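Local coordinates for conjugal transfer protein TRWB (PDB 1E9R) that probably couples the DNA-processing complex to the transport channel in bacterial conjugation, as a hexameric P-loop ATPase resembling ring helicases and F1-ATPase, at residues R16-T21 against E364-R369; G27-M32 against P414-P419. All coordinates share one frame; numbering follows the deposited sequence.

Contact 1 of 2, residues R16-T21 against E364-R369; sequences RFLRGT and EVERDR
Glu364 O is gripped by two backbone amides, those of Leu18 and Arg19. Leu18 N supplies the stronger bond, 2.9 Å to Glu364 O and in the carbonyl plane; Arg19 N adds a weak one. The N-H of Glu364 answers by donating to Arg19 O, with 2.7 Å from Glu364 N to Arg19 O. Two residues of 16-21 thus face one of 364-369: a classic beta bulge, which shifts the register of the antiparallel pairing by one just where the chain turns a corner at Arg19. Beyond it the pairing is regular. Phe17 and Val365 form a non-hydrogen-bonded pair, and Arg16 and Glu366 a hydrogen-bonded one, its tighter bond running 2.8 Å from Glu366 N to Arg16 O. Strand 16-18 is an outer strand, within the chain, of a three-stranded antiparallel sheet whose central strand is 362-368. Arg16, Glu364 and Glu366 share one face, and the extra residue of the bulge brings Arg19 onto it as well; two salt bridges lie there alongside the backbone pairs. Arg19 runs beside Glu364, pointing the same way, and bends at chi2 and chi3 (123° and 72°) so that NH1 reaches Glu364 OE1 at 2.9 Å. The oxygen lies near the guanidinium plane, but NH1 approaches from above the carboxylate. A neighbouring subunit holds the rest of this guanidinium, NE by its Glu396 and NH2 by the carbonyl of its Arg390, so Glu364 probably helps to orient a group that also bonds across the subunit interface. The Arg16 salt bridge is long and its hydrogen bond weak, 3.2 Å from Arg16 NH1 to Glu366 OE1. Between the two pairs Leu18 CD1 packs against Glu366 CG at 3.7 Å, while on the other face Val365 CG2 touches the Phe17 ring obliquely.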
# COMPACT_ATOMS: atom_id res chain seq x y z
N ARG B 16 -38.98 -22.37 4.14
CA ARG B 16 -38.42 -22.33 5.49
C ARG B 16 -37.16 -21.50 5.68
O ARG B 16 -36.22 -21.58 4.90
CB ARG B 16 -38.13 -23.76 5.95
CG ARG B 16 -37.31 -23.87 7.21
CD ARG B 16 -37.12 -25.34 7.56
NE ARG B 16 -38.43 -25.93 7.76
CZ ARG B 16 -38.82 -27.14 7.37
NH1 ARG B 16 -38.00 -27.96 6.72
NH2 ARG B 16 -40.06 -27.53 7.63
N PHE B 17 -37.15 -20.73 6.76
CA PHE B 17 -36.01 -19.90 7.10
C PHE B 17 -35.07 -20.75 7.95
O PHE B 17 -35.51 -21.37 8.91
CB PHE B 17 -36.46 -18.67 7.90
CG PHE B 17 -35.33 -17.90 8.53
CD1 PHE B 17 -34.79 -18.31 9.75
CD2 PHE B 17 -34.78 -16.80 7.90
CE1 PHE B 17 -33.71 -17.63 10.32
CE2 PHE B 17 -33.70 -16.11 8.46
CZ PHE B 17 -33.17 -16.53 9.67
N LEU B 18 -33.79 -20.79 7.59
CA LEU B 18 -32.82 -21.59 8.32
C LEU B 18 -31.94 -20.79 9.27
O LEU B 18 -31.96 -21.02 10.47
CB LEU B 18 -31.94 -22.36 7.35
CG LEU B 18 -32.63 -23.50 6.60
CD1 LEU B 18 -31.72 -24.08 5.52
CD2 LEU B 18 -33.01 -24.56 7.61
N ARG B 19 -31.16 -19.86 8.74
CA ARG B 19 -30.26 -19.08 9.58
C ARG B 19 -29.92 -17.73 8.97
O ARG B 19 -30.18 -17.49 7.79
CB ARG B 19 -28.96 -19.87 9.83
CG ARG B 19 -28.75 -21.01 8.84
CD ARG B 19 -27.44 -20.94 8.08
NE ARG B 19 -26.27 -21.26 8.89
CZ ARG B 19 -25.18 -21.89 8.45
NH1 ARG B 19 -25.09 -22.31 7.19
NH2 ARG B 19 -24.16 -22.09 9.27
N GLY B 20 -29.32 -16.85 9.77
CA GLY B 20 -28.95 -15.55 9.26
C GLY B 20 -29.84 -14.40 9.70
O GLY B 20 -30.42 -14.41 10.80
N THR B 21 -29.96 -13.40 8.84
CA THR B 21 -30.76 -12.22 9.11
C THR B 21 -32.24 -12.42 8.80
O THR B 21 -32.61 -12.88 7.72
CB THR B 21 -30.26 -11.00 8.29
OG1 THR B 21 -28.97 -10.60 8.78
CG2 THR B 21 -31.23 -9.83 8.41
N GLU B 364 -30.00 -18.06 5.13
CA GLU B 364 -29.99 -19.31 4.41
C GLU B 364 -31.46 -19.71 4.46
O GLU B 364 -32.09 -19.62 5.52
CB GLU B 364 -29.09 -20.34 5.07
CG GLU B 364 -28.80 -21.50 4.15
CD GLU B 364 -27.59 -22.27 4.55
OE1 GLU B 364 -27.53 -22.71 5.71
OE2 GLU B 364 -26.68 -22.43 3.70
N VAL B 365 -31.99 -20.15 3.33
CA VAL B 365 -33.40 -20.44 3.21
C VAL B 365 -33.70 -21.66 2.31
O VAL B 365 -32.88 -22.03 1.48
CB VAL B 365 -34.06 -19.15 2.64
CG1 VAL B 365 -35.20 -19.47 1.74
CG2 VAL B 365 -34.47 -18.22 3.77
N GLU B 366 -34.87 -22.29 2.50
CA GLU B 366 -35.28 -23.43 1.66
C GLU B 366 -36.48 -22.99 0.83
O GLU B 366 -37.43 -22.41 1.37
CB GLU B 366 -35.67 -24.64 2.51
CG GLU B 366 -34.55 -25.17 3.37
CD GLU B 366 -34.90 -26.47 4.07
OE1 GLU B 366 -36.03 -26.58 4.59
OE2 GLU B 366 -34.04 -27.37 4.11
N ARG B 367 -36.43 -23.26 -0.47
CA ARG B 367 -37.50 -22.88 -1.38
C ARG B 367 -38.02 -24.00 -2.28
O ARG B 367 -37.29 -24.92 -2.62
CB ARG B 367 -37.03 -21.73 -2.27
CG ARG B 367 -37.73 -20.43 -2.02
CD ARG B 367 -37.50 -19.49 -3.17
NE ARG B 367 -36.09 -19.11 -3.28
CZ ARG B 367 -35.52 -18.14 -2.57
NH1 ARG B 367 -36.22 -17.44 -1.69
NH2 ARG B 367 -34.24 -17.88 -2.75
N ASP B 368 -39.29 -23.90 -2.67
CA ASP B 368 -39.89 -24.89 -3.56
C ASP B 368 -39.40 -24.58 -4.96
O ASP B 368 -39.54 -23.46 -5.43
CB ASP B 368 -41.42 -24.79 -3.52
CG ASP B 368 -42.02 -25.48 -2.30
OD1 ASP B 368 -41.28 -26.24 -1.63
OD2 ASP B 368 -43.22 -25.28 -2.03
N ARG B 369 -38.84 -25.58 -5.62
CA ARG B 369 -38.32 -25.39 -6.97
C ARG B 369 -39.37 -25.16 -8.07
O ARG B 369 -39.05 -24.59 -9.12
CB ARG B 369 -37.42 -26.57 -7.35
CG ARG B 369 -36.24 -26.75 -6.41
CD ARG B 369 -35.21 -27.70 -6.99
NE ARG B 369 -33.99 -27.75 -6.19
CZ ARG B 369 -32.85 -28.33 -6.58
NH1 ARG B 369 -32.76 -28.89 -7.77
NH2 ARG B 369 -31.79 -28.33 -5.77

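Contact 2 of 2, residues G27-M32 against P414-P419; sequences GKLKRM and PIAKVP. With SO4 (sulfate ion), chain J.
Leu29 is the main bump of helix 26-33, its CD2 methyl pressed against Ala416 CB at 3.4 Å. With CG anti to the backbone N (chi1 177°), the side chain reaches down to the strand and spreads its two methyls along it: CD2 sits over the small Ala416, while CD1 lies against the backbone carbonyl of Pro414, 3.8 Å from Pro414 O, with the ring CG a little farther off. The short alanine side chain lets the helix come close here, the alpha carbons of Leu29 and Ala416 being 6.7 Å apart. This is helix-on-sheet packing at one margin of the large mixed sheet of the P-loop NTPase fold, where strand 415-419 lies between strands 23-24 and 404-408. Pro414, Ala416 and Val418 turn toward the helix, Ile415 and Lys417 away from it. One turn on from Leu29, Met32 meets the Pro414 ring tip to tip, SD 3.9 Å from CG of Pro414, its chain bent at chi3 (70°) so that CE lies beside Pro414 CD. Lys30 stretches its extended chain toward Val418 CG1, and Val45 packs on Leu29, Lys30 and Val418 alike. Arg31 instead holds a sulfate ion, probably from the crystallisation liquor, 2.9 Å from Arg31 NH1 to sulfate O2.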
# COMPACT_ATOMS: atom_id res chain seq x y z
N GLY B 27 -44.58 -3.29 11.33
CA GLY B 27 -45.56 -3.55 12.36
C GLY B 27 -45.14 -4.64 13.32
O GLY B 27 -45.23 -4.48 14.54
N LYS B 28 -44.68 -5.76 12.76
CA LYS B 28 -44.25 -6.88 13.57
C LYS B 28 -43.02 -6.57 14.45
O LYS B 28 -42.91 -7.07 15.57
CB LYS B 28 -43.97 -8.10 12.68
CG LYS B 28 -43.46 -9.29 13.46
CD LYS B 28 -43.48 -10.55 12.62
CE LYS B 28 -42.85 -11.71 13.38
NZ LYS B 28 -42.71 -12.90 12.51
N LEU B 29 -42.10 -5.75 13.95
CA LEU B 29 -40.93 -5.39 14.74
C LEU B 29 -41.35 -4.54 15.94
O LEU B 29 -40.90 -4.76 17.07
CB LEU B 29 -39.91 -4.63 13.89
CG LEU B 29 -38.63 -4.11 14.57
CD1 LEU B 29 -37.88 -5.27 15.20
CD2 LEU B 29 -37.76 -3.39 13.54
N LYS B 30 -42.22 -3.56 15.68
CA LYS B 30 -42.72 -2.67 16.72
C LYS B 30 -43.36 -3.54 17.80
O LYS B 30 -43.24 -3.29 19.00
CB LYS B 30 -43.76 -1.68 16.13
CG LYS B 30 -43.18 -0.83 14.99
CD LYS B 30 -44.15 0.15 14.33
CE LYS B 30 -43.43 0.87 13.18
NZ LYS B 30 -44.29 1.73 12.33
N ARG B 31 -44.01 -4.60 17.35
CA ARG B 31 -44.67 -5.55 18.23
C ARG B 31 -43.64 -6.24 19.11
O ARG B 31 -43.82 -6.38 20.32
CB ARG B 31 -45.42 -6.58 17.38
CG ARG B 31 -46.53 -7.35 18.09
CD ARG B 31 -47.15 -8.37 17.15
NE ARG B 31 -47.63 -7.76 15.93
CZ ARG B 31 -47.51 -8.32 14.73
NH1 ARG B 31 -46.92 -9.50 14.63
NH2 ARG B 31 -47.98 -7.71 13.65
N MET B 32 -42.55 -6.67 18.48
CA MET B 32 -41.47 -7.38 19.17
C MET B 32 -40.56 -6.54 20.07
O MET B 32 -40.05 -7.05 21.07
CB MET B 32 -40.60 -8.12 18.16
CG MET B 32 -41.35 -9.13 17.30
SD MET B 32 -40.25 -9.89 16.07
CE MET B 32 -39.24 -10.88 17.12
N PRO B 414 -34.89 -9.12 14.39
CA PRO B 414 -34.95 -9.12 12.93
C PRO B 414 -34.87 -7.65 12.47
O PRO B 414 -34.99 -6.75 13.30
CB PRO B 414 -36.31 -9.75 12.64
CG PRO B 414 -37.12 -9.35 13.83
CD PRO B 414 -36.16 -9.57 14.98
N ILE B 415 -34.65 -7.42 11.18
CA ILE B 415 -34.58 -6.06 10.67
C ILE B 415 -35.91 -5.77 9.98
O ILE B 415 -36.64 -6.70 9.62
CB ILE B 415 -33.43 -5.89 9.65
CG1 ILE B 415 -33.73 -6.73 8.40
CG2 ILE B 415 -32.10 -6.27 10.28
CD1 ILE B 415 -32.73 -6.55 7.28
N ALA B 416 -36.21 -4.49 9.79
CA ALA B 416 -37.45 -4.10 9.16
C ALA B 416 -37.30 -2.86 8.27
O ALA B 416 -36.55 -1.95 8.60
CB ALA B 416 -38.50 -3.84 10.23
N LYS B 417 -38.00 -2.84 7.14
CA LYS B 417 -37.98 -1.70 6.24
C LYS B 417 -39.17 -0.87 6.69
O LYS B 417 -40.32 -1.27 6.54
CB LYS B 417 -38.16 -2.16 4.80
CG LYS B 417 -38.12 -1.06 3.75
CD LYS B 417 -38.38 -1.66 2.37
CE LYS B 417 -38.54 -0.60 1.32
NZ LYS B 417 -38.85 -1.18 -0.02
N VAL B 418 -38.88 0.29 7.27
CA VAL B 418 -39.91 1.17 7.80
C VAL B 418 -39.78 2.57 7.21
O VAL B 418 -38.69 3.00 6.84
CB VAL B 418 -39.78 1.26 9.34
CG1 VAL B 418 -40.71 2.33 9.89
CG2 VAL B 418 -40.12 -0.07 9.96
N PRO B 419 -40.90 3.29 7.08
CA PRO B 419 -40.81 4.64 6.53
C PRO B 419 -40.64 5.68 7.64
O PRO B 419 -41.08 5.48 8.78
CB PRO B 419 -42.14 4.79 5.80
CG PRO B 419 -43.05 4.09 6.73
CD PRO B 419 -42.29 2.81 7.05
S SO4 J . -47.81 -8.63 10.65
O1 SO4 J . -48.07 -7.24 11.08
O2 SO4 J . -47.12 -9.38 11.72
O3 SO4 J . -49.10 -9.29 10.34
O4 SO4 J . -46.96 -8.65 9.45

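From the N terminus the chain first lays down 16-18, then 23-24, an outermost strand of the large mixed sheet, and helix 26-33, before it runs on into the rest of the nucleotide-binding fold. Contact 1 closes a loop of some 340 residues when strand 362-368 returns to 16-18; contact 2 closes one of about 380 when 415-419 reaches the helix. Because the segments alternate along the chain, the two loops cross. The first adds the N-terminal strand to 362-368 and so completes the outlying three-stranded sheet, the second ties the following helix to the margin of the large mixed sheet. Their centres are about 20 Å apart, yet they touch where Thr21 CG2 packs 3.8 Å from Ile415 CD1.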